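Long-range contact in macrodomain protein (Streptomyces coelicolor, PDB 5E3B), which probably removes ADP-ribose by hydrolysis from modified substrates such as ADP-ribosylated thymidine in DNA, and whose gene disruption increases antibiotic production: residues A[62-67]-A[92-97]. Numbering follows the deposited sequence.
Sequences RRWPQP and QVEPYV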
loop_
_atom_site.group_PDB
_atom_site.type_symbol
_atom_site.label_atom_id
_atom_site.label_comp_id
_atom_site.label_asym_id
_atom_site.label_seq_id
_atom_site.Cartn_x
_atom_site.Cartn_y
_atom_site.Cartn_z
ATOM N N ARG A 62 8.496 -0.211 12.517
ATOM C CA ARG A 62 8.206 -0.106 13.957
ATOM C C ARG A 62 7.271 -1.081 14.484
ATOM O O ARG A 62 7.343 -1.323 15.727
ATOM C CB ARG A 62 7.835 1.280 14.388
ATOM C CG ARG A 62 9.036 2.215 14.374
ATOM C CD ARG A 62 8.670 3.568 14.964
ATOM N NE ARG A 62 7.842 4.422 14.080
ATOM C CZ ARG A 62 8.320 5.258 13.134
ATOM N NH1 ARG A 62 9.630 5.390 12.888
ATOM N NH2 ARG A 62 7.485 5.966 12.416
ATOM N N ARG A 63 6.464 -1.740 13.656
ATOM C CA ARG A 63 5.568 -2.741 14.144
ATOM C C ARG A 63 5.915 -4.211 13.811
ATOM O O ARG A 63 5.671 -5.130 14.625
ATOM C CB ARG A 63 4.166 -2.495 13.619
ATOM C CG ARG A 63 3.069 -3.115 14.396
ATOM C CD ARG A 63 1.684 -2.580 14.054
ATOM N NE ARG A 63 1.409 -1.242 14.579
ATOM C CZ ARG A 63 1.123 -0.883 15.812
ATOM N NH1 ARG A 63 1.104 -1.732 16.825
ATOM N NH2 ARG A 63 0.961 0.422 16.033
ATOM N N TRP A 64 6.496 -4.403 12.626
ATOM C CA TRP A 64 6.796 -5.785 12.135
ATOM C C TRP A 64 8.011 -5.711 11.313
ATOM O O TRP A 64 8.204 -4.788 10.512
ATOM C CB TRP A 64 5.728 -6.341 11.250
ATOM C CG TRP A 64 4.301 -6.321 11.754
ATOM C CD1 TRP A 64 3.716 -7.113 12.733
ATOM C CD2 TRP A 64 3.275 -5.456 11.288
ATOM N NE1 TRP A 64 2.406 -6.783 12.874
ATOM C CE2 TRP A 64 2.104 -5.787 11.980
ATOM C CE3 TRP A 64 3.226 -4.441 10.307
ATOM C CZ2 TRP A 64 0.878 -5.139 11.755
ATOM C CZ3 TRP A 64 1.998 -3.777 10.109
ATOM C CH2 TRP A 64 0.882 -4.136 10.785
ATOM N N PRO A 65 8.886 -6.758 11.386
ATOM C CA PRO A 65 10.096 -6.805 10.593
ATOM C C PRO A 65 9.897 -7.399 9.133
ATOM O O PRO A 65 10.694 -7.122 8.226
ATOM C CB PRO A 65 10.960 -7.781 11.471
ATOM C CG PRO A 65 9.961 -8.678 12.059
ATOM C CD PRO A 65 8.834 -7.829 12.429
ATOM N N GLN A 66 8.847 -8.170 8.980
ATOM C CA GLN A 66 8.642 -8.953 7.741
ATOM C C GLN A 66 8.514 -8.098 6.467
ATOM O O GLN A 66 9.084 -8.441 5.429
ATOM C CB GLN A 66 7.559 -9.980 7.782
ATOM C CG GLN A 66 7.800 -11.097 8.780
ATOM C CD GLN A 66 7.276 -10.720 10.178
ATOM O OE1 GLN A 66 6.858 -9.611 10.434
ATOM N NE2 GLN A 66 7.407 -11.677 11.131
ATOM N N PRO A 67 7.689 -7.026 6.476
ATOM C CA PRO A 67 7.541 -6.290 5.237
ATOM C C PRO A 67 8.809 -5.700 4.658
ATOM O O PRO A 67 9.067 -5.809 3.462
ATOM C CB PRO A 67 6.471 -5.236 5.575
ATOM C CG PRO A 67 5.723 -5.843 6.675
ATOM C CD PRO A 67 6.771 -6.546 7.503
ATOM N N GLN A 92 2.336 -11.363 5.062
ATOM C CA GLN A 92 1.482 -11.670 6.199
ATOM C C GLN A 92 2.245 -11.299 7.464
ATOM O O GLN A 92 3.381 -11.709 7.676
ATOM C CB GLN A 92 0.991 -13.145 6.193
ATOM C CG GLN A 92 -0.101 -13.334 7.226
ATOM C CD GLN A 92 -0.690 -14.746 7.220
ATOM O OE1 GLN A 92 -0.193 -15.611 6.457
ATOM N NE2 GLN A 92 -1.692 -14.988 8.078
ATOM N N VAL A 93 1.593 -10.477 8.325
ATOM C CA VAL A 93 2.241 -9.983 9.545
ATOM C C VAL A 93 1.528 -10.407 10.828
ATOM O O VAL A 93 2.135 -10.343 11.909
ATOM C CB VAL A 93 2.463 -8.449 9.520
ATOM C CG1 VAL A 93 3.542 -8.112 8.506
ATOM C CG2 VAL A 93 1.166 -7.670 9.256
ATOM N N GLU A 94 0.260 -10.754 10.744
ATOM C CA GLU A 94 -0.514 -11.249 11.873
ATOM C C GLU A 94 -1.427 -12.330 11.313
ATOM O O GLU A 94 -1.547 -12.539 10.081
ATOM C CB GLU A 94 -1.346 -10.124 12.520
ATOM C CG GLU A 94 -0.521 -8.983 13.027
ATOM C CD GLU A 94 0.232 -9.246 14.282
ATOM O OE1 GLU A 94 0.062 -10.331 14.903
ATOM O OE2 GLU A 94 1.029 -8.364 14.716
ATOM N N PRO A 95 -2.189 -13.034 12.202
ATOM C CA PRO A 95 -3.098 -14.041 11.671
ATOM C C PRO A 95 -4.021 -13.560 10.541
ATOM O O PRO A 95 -4.194 -14.295 9.568
ATOM C CB PRO A 95 -3.934 -14.451 12.932
ATOM C CG PRO A 95 -2.982 -14.277 13.975
ATOM C CD PRO A 95 -2.154 -13.031 13.669
ATOM N N TYR A 96 -4.579 -12.327 10.697
ATOM C CA TYR A 96 -5.481 -11.796 9.674
ATOM C C TYR A 96 -5.064 -10.386 9.321
ATOM O O TYR A 96 -5.951 -9.578 8.982
ATOM C CB TYR A 96 -6.888 -11.863 10.192
ATOM C CG TYR A 96 -7.260 -13.330 10.540
ATOM C CD1 TYR A 96 -7.445 -14.226 9.518
ATOM C CD2 TYR A 96 -7.368 -13.741 11.877
ATOM C CE1 TYR A 96 -7.691 -15.580 9.752
ATOM C CE2 TYR A 96 -7.691 -15.092 12.177
ATOM C CZ TYR A 96 -7.848 -15.991 11.100
ATOM O OH TYR A 96 -8.152 -17.328 11.304
ATOM N N VAL A 97 -3.764 -10.138 9.249
ATOM C CA VAL A 97 -3.284 -8.838 8.771
ATOM C C VAL A 97 -2.153 -9.084 7.701
ATOM O O VAL A 97 -1.173 -9.873 7.953
ATOM C CB VAL A 97 -2.794 -7.883 9.874
ATOM C CG1 VAL A 97 -2.331 -6.562 9.263
ATOM C CG2 VAL A 97 -3.899 -7.652 10.967
HETATM O O HOH W 1 4.819 -10.292 12.421
#
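Val93 packs over one face of the Trp64 indole. Its CB stands 3.5 Å from the centroid of the five-membered ring and only 5° off the normal, a CH-pi contact, while CG2 continues over the middle of the ring system and comes to 3.4 Å from Trp64 CE2. The other methyl, CG1, set anti to the carbonyl carbon, reaches toward the pyrrolidine ring of Pro67, 3.6 Å from its CG. One valine thus packs against both the link between helices 56-63 and 66-76 (Trp64) and the first turn of helix 66-76 (Pro67). The opposite face of the indole is covered by the side chain of its own neighbour Arg63, whose far end pairs with Asp30.

The polar edge of the indole is satisfied separately. Trp64 NE1 donates to Glu94 OE2 at 2.8 Å, with an N-H...O angle of 161°; the oxygen sits in the ring plane, yet the N-H comes to the anti side of OE2 and from out of the carboxylate plane, the two planes being steeply turned against each other. The bend at chi2 of Glu94 (-74°) folds the acid back toward this edge.

Consecutive residues of a strand ordinarily point to opposite sides, but here both Val93 and Glu94 serve the same tryptophan. The two form a classic beta bulge opposite Val97, and the bent chain of Glu94 carries its carboxylate to the indole. The bulge lies where strand 88-94, an edge strand of the mixed macrodomain sheet, turns into its antiparallel partner 97-105, and Val97 O accepts from Val93 N and Glu94 N alike. Val97 CG1 adds a looser contact, 4.3 Å from Trp64 CH2, and Val99 and Ile42 of the sheet also touch the indole. Nearer the surface, a water bridges Gln66 OE1 (2.9 Å) and Val93 O, linking the start of helix 66-76 to the strand.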